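Long-range contact in deoxyhypusine synthase, putative (Entamoeba histolytica, PDB 7L9R), which probably acts as a deoxyhypusine synthase, an NAD-dependent transferase that modifies a lysine of the translation factor eIF5A: residues E262-H275 against R284-A296. Sequence-based numbering, arbitrary orientation.
Sequences ETGVIILGGGVMKH and RNEADFAVYINTA. Unlike the reference sequence in segment 284-296: Glu-286 (reference Gly).
Glu-286, a glycine in the reference sequence, borders His-275, and its OE1 takes a weak hydrogen bond from the OH of Tyr-292. Just ahead of the strand pairing, Ala-287 packs its methyl carbon CB 3.7 Å from Val-265 CG2 and close to the hydroxyl of Thr-263. Next comes Asp-288, which makes a reciprocal exchange with one residue: its backbone N gives a nearly straight hydrogen bond to Thr-263 OG1 (3.0 Å), while its OD2 accepts from Thr-263 N (3.0 Å) through the anti lone pair. The Thr-263 torsion (chi1 64°) brings OG1 to the Asp-288 N-H; the other bond uses the backbone N-H of Thr-263. The carboxylate of Glu-262 lies stacked on that of Asp-288, planes 18° apart, with Glu-262 OE1 only 3.5 Å from Asp-288 OD2; two like charges so close might raise the proton affinity of one of them.

From Phe-289 to Ile-293 parallel pairing takes over. Phe-289, Val-291 and Ile-293 each use both N and O, bonding to alternate residues Thr-263, Val-265, Ile-267 and Gly-269; Gly-269 N closes the series on Ile-293 O at 2.7 Å. Tyr-292 points to the same face as Ile-267, whose CD1 reaches the ring edge in plane. His-275, returning from the glycine-rich turn, lays its imidazole over one face of the phenol in an offset stack (centroids 3.8 Å apart, planes at 13°). Val-291 and Ile-293 share the other face with Ile-266 and Leu-268, covered by helices 51-66 and 330-339; there Leu-268 CD2 meets Ile-293 CD1 at 3.8 Å. Finally, Asn-294 packs CB against Gly-269 CA (3.7 Å). These are the fourth and fifth strands of a parallel sheet ordered 3-2-1-4-5-6, characteristic of the Rossmann-like fold of deoxyhypusine synthases.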
# COMPACT_ATOMS: atom_id res chain seq x y z
N GLU B 262 -5.00 -20.23 -28.62
CA GLU B 262 -5.20 -20.19 -27.18
C GLU B 262 -4.12 -19.29 -26.58
O GLU B 262 -2.98 -19.29 -27.06
CB GLU B 262 -5.14 -21.60 -26.58
CG GLU B 262 -5.61 -21.70 -25.13
CD GLU B 262 -7.10 -21.98 -25.03
OE1 GLU B 262 -7.80 -21.87 -26.06
OE2 GLU B 262 -7.57 -22.31 -23.93
N THR B 263 -4.48 -18.52 -25.55
CA THR B 263 -3.59 -17.51 -24.98
C THR B 263 -3.29 -17.79 -23.51
O THR B 263 -4.18 -18.14 -22.73
CB THR B 263 -4.21 -16.11 -25.07
OG1 THR B 263 -5.40 -16.06 -24.28
CG2 THR B 263 -4.53 -15.76 -26.51
N GLY B 264 -2.03 -17.63 -23.14
CA GLY B 264 -1.63 -17.63 -21.74
C GLY B 264 -0.79 -16.41 -21.44
O GLY B 264 0.04 -15.99 -22.24
N VAL B 265 -1.00 -15.85 -20.25
CA VAL B 265 -0.37 -14.59 -19.87
C VAL B 265 0.23 -14.74 -18.48
O VAL B 265 -0.45 -15.20 -17.55
CB VAL B 265 -1.36 -13.42 -19.92
CG1 VAL B 265 -0.77 -12.20 -19.30
CG2 VAL B 265 -1.72 -13.13 -21.36
N ILE B 266 1.49 -14.35 -18.34
CA ILE B 266 2.21 -14.35 -17.07
C ILE B 266 2.83 -12.97 -16.92
O ILE B 266 3.65 -12.57 -17.75
CB ILE B 266 3.30 -15.44 -17.02
CG1 ILE B 266 2.71 -16.81 -17.34
CG2 ILE B 266 3.98 -15.46 -15.64
CD1 ILE B 266 3.76 -17.88 -17.57
N ILE B 267 2.44 -12.25 -15.87
CA ILE B 267 2.89 -10.88 -15.68
C ILE B 267 3.49 -10.76 -14.29
O ILE B 267 2.82 -11.02 -13.29
CB ILE B 267 1.74 -9.87 -15.86
CG1 ILE B 267 1.13 -10.01 -17.25
CG2 ILE B 267 2.25 -8.45 -15.66
CD1 ILE B 267 -0.09 -9.15 -17.47
N LEU B 268 4.75 -10.34 -14.23
CA LEU B 268 5.46 -10.16 -12.98
C LEU B 268 5.67 -8.67 -12.77
O LEU B 268 6.30 -8.01 -13.60
CB LEU B 268 6.79 -10.91 -13.01
CG LEU B 268 6.75 -12.29 -13.67
CD1 LEU B 268 8.15 -12.87 -13.78
CD2 LEU B 268 5.86 -13.24 -12.89
N GLY B 269 5.15 -8.15 -11.65
CA GLY B 269 5.26 -6.75 -11.32
C GLY B 269 4.10 -5.93 -11.86
O GLY B 269 3.27 -6.41 -12.64
N GLY B 270 4.06 -4.67 -11.45
CA GLY B 270 2.98 -3.76 -11.81
C GLY B 270 3.43 -2.75 -12.85
O GLY B 270 4.55 -2.23 -12.78
N GLY B 271 2.55 -2.48 -13.81
CA GLY B 271 2.81 -1.48 -14.83
C GLY B 271 3.37 -2.01 -16.14
O GLY B 271 3.84 -1.20 -16.95
N VAL B 272 3.29 -3.32 -16.39
CA VAL B 272 3.91 -3.92 -17.57
C VAL B 272 2.98 -3.79 -18.77
O VAL B 272 3.15 -2.91 -19.61
CB VAL B 272 4.28 -5.39 -17.31
CG1 VAL B 272 5.05 -5.96 -18.49
CG2 VAL B 272 5.08 -5.52 -16.04
N MET B 273 1.99 -4.68 -18.85
CA MET B 273 1.06 -4.74 -19.97
C MET B 273 -0.36 -4.82 -19.44
O MET B 273 -0.59 -5.16 -18.27
CB MET B 273 1.36 -5.91 -20.92
CG MET B 273 1.10 -7.30 -20.33
SD MET B 273 1.57 -8.66 -21.44
CE MET B 273 0.14 -8.78 -22.52
N LYS B 274 -1.32 -4.54 -20.31
CA LYS B 274 -2.72 -4.53 -19.91
C LYS B 274 -3.24 -5.96 -19.84
O LYS B 274 -3.01 -6.76 -20.75
CB LYS B 274 -3.55 -3.70 -20.90
N HIS B 275 -3.93 -6.28 -18.73
CA HIS B 275 -4.43 -7.63 -18.50
C HIS B 275 -5.40 -8.07 -19.58
O HIS B 275 -5.41 -9.24 -19.99
CB HIS B 275 -5.09 -7.73 -17.12
CG HIS B 275 -4.16 -7.51 -15.97
ND1 HIS B 275 -2.88 -7.03 -16.12
CD2 HIS B 275 -4.33 -7.73 -14.64
CE1 HIS B 275 -2.30 -6.95 -14.93
NE2 HIS B 275 -3.16 -7.37 -14.02
N ARG B 284 -11.80 -6.71 -25.85
CA ARG B 284 -10.66 -6.72 -24.93
C ARG B 284 -11.07 -7.42 -23.65
O ARG B 284 -11.71 -6.83 -22.77
CB ARG B 284 -10.19 -5.30 -24.66
N ASN B 285 -10.71 -8.70 -23.53
CA ASN B 285 -11.00 -9.51 -22.35
C ASN B 285 -9.72 -10.17 -21.86
O ASN B 285 -8.68 -10.13 -22.52
CB ASN B 285 -12.05 -10.59 -22.66
CG ASN B 285 -13.47 -10.08 -22.52
OD1 ASN B 285 -13.84 -9.52 -21.49
ND2 ASN B 285 -14.27 -10.27 -23.56
N GLU B 286 -9.80 -10.77 -20.68
CA GLU B 286 -8.66 -11.48 -20.13
C GLU B 286 -8.29 -12.67 -21.02
O GLU B 286 -9.01 -13.03 -21.96
CB GLU B 286 -8.95 -11.94 -18.70
CG GLU B 286 -9.12 -10.80 -17.70
CD GLU B 286 -8.36 -11.03 -16.40
OE1 GLU B 286 -7.85 -12.16 -16.20
OE2 GLU B 286 -8.28 -10.09 -15.59
N ALA B 287 -7.14 -13.26 -20.73
CA ALA B 287 -6.64 -14.38 -21.51
C ALA B 287 -7.30 -15.67 -21.06
O ALA B 287 -7.97 -15.72 -20.02
CB ALA B 287 -5.12 -14.48 -21.37
N ASP B 288 -7.12 -16.73 -21.86
CA ASP B 288 -7.65 -18.03 -21.46
C ASP B 288 -7.01 -18.50 -20.16
O ASP B 288 -7.69 -19.06 -19.29
CB ASP B 288 -7.41 -19.06 -22.56
CG ASP B 288 -8.10 -18.71 -23.86
OD1 ASP B 288 -9.34 -18.53 -23.85
OD2 ASP B 288 -7.41 -18.63 -24.89
N PHE B 289 -5.71 -18.27 -20.01
CA PHE B 289 -4.97 -18.55 -18.78
C PHE B 289 -4.16 -17.32 -18.40
O PHE B 289 -3.52 -16.70 -19.26
CB PHE B 289 -4.03 -19.75 -18.95
CG PHE B 289 -4.71 -21.01 -19.42
CD1 PHE B 289 -5.49 -21.76 -18.55
CD2 PHE B 289 -4.55 -21.46 -20.72
CE1 PHE B 289 -6.11 -22.93 -18.98
CE2 PHE B 289 -5.16 -22.62 -21.16
CZ PHE B 289 -5.95 -23.36 -20.29
N ALA B 290 -4.18 -16.96 -17.12
CA ALA B 290 -3.48 -15.76 -16.70
C ALA B 290 -2.93 -15.95 -15.29
O ALA B 290 -3.63 -16.46 -14.41
CB ALA B 290 -4.37 -14.52 -16.76
N VAL B 291 -1.68 -15.54 -15.10
CA VAL B 291 -1.03 -15.53 -13.79
C VAL B 291 -0.44 -14.15 -13.59
O VAL B 291 0.36 -13.68 -14.41
CB VAL B 291 0.06 -16.61 -13.69
CG1 VAL B 291 0.86 -16.46 -12.40
CG2 VAL B 291 -0.57 -17.99 -13.77
N TYR B 292 -0.83 -13.49 -12.50
CA TYR B 292 -0.33 -12.16 -12.16
C TYR B 292 0.38 -12.26 -10.82
O TYR B 292 -0.19 -12.78 -9.85
CB TYR B 292 -1.47 -11.13 -12.09
CG TYR B 292 -2.39 -11.11 -13.30
CD1 TYR B 292 -2.01 -10.49 -14.48
CD2 TYR B 292 -3.64 -11.71 -13.25
CE1 TYR B 292 -2.86 -10.47 -15.59
CE2 TYR B 292 -4.50 -11.69 -14.35
CZ TYR B 292 -4.10 -11.07 -15.52
OH TYR B 292 -4.94 -11.06 -16.61
N ILE B 293 1.62 -11.78 -10.76
CA ILE B 293 2.43 -11.84 -9.55
C ILE B 293 3.02 -10.46 -9.30
O ILE B 293 3.84 -9.98 -10.10
CB ILE B 293 3.56 -12.89 -9.66
CG1 ILE B 293 3.01 -14.25 -10.06
CG2 ILE B 293 4.33 -12.98 -8.35
CD1 ILE B 293 4.08 -15.29 -10.28
N ASN B 294 2.65 -9.85 -8.19
CA ASN B 294 3.29 -8.60 -7.77
C ASN B 294 2.99 -8.34 -6.30
O ASN B 294 2.13 -8.99 -5.69
CB ASN B 294 2.84 -7.42 -8.64
CG ASN B 294 1.34 -7.30 -8.73
OD1 ASN B 294 0.69 -6.88 -7.78
ND2 ASN B 294 0.79 -7.65 -9.88
N THR B 295 3.68 -7.35 -5.75
CA THR B 295 3.52 -6.98 -4.36
C THR B 295 2.38 -6.00 -4.13
O THR B 295 2.01 -5.75 -2.97
CB THR B 295 4.82 -6.38 -3.81
OG1 THR B 295 5.23 -5.27 -4.63
CG2 THR B 295 5.93 -7.44 -3.79
N ALA B 296 1.82 -5.42 -5.19
CA ALA B 296 0.65 -4.55 -5.06
C ALA B 296 -0.59 -5.40 -4.78
O ALA B 296 -1.67 -4.88 -4.50
CB ALA B 296 0.46 -3.71 -6.31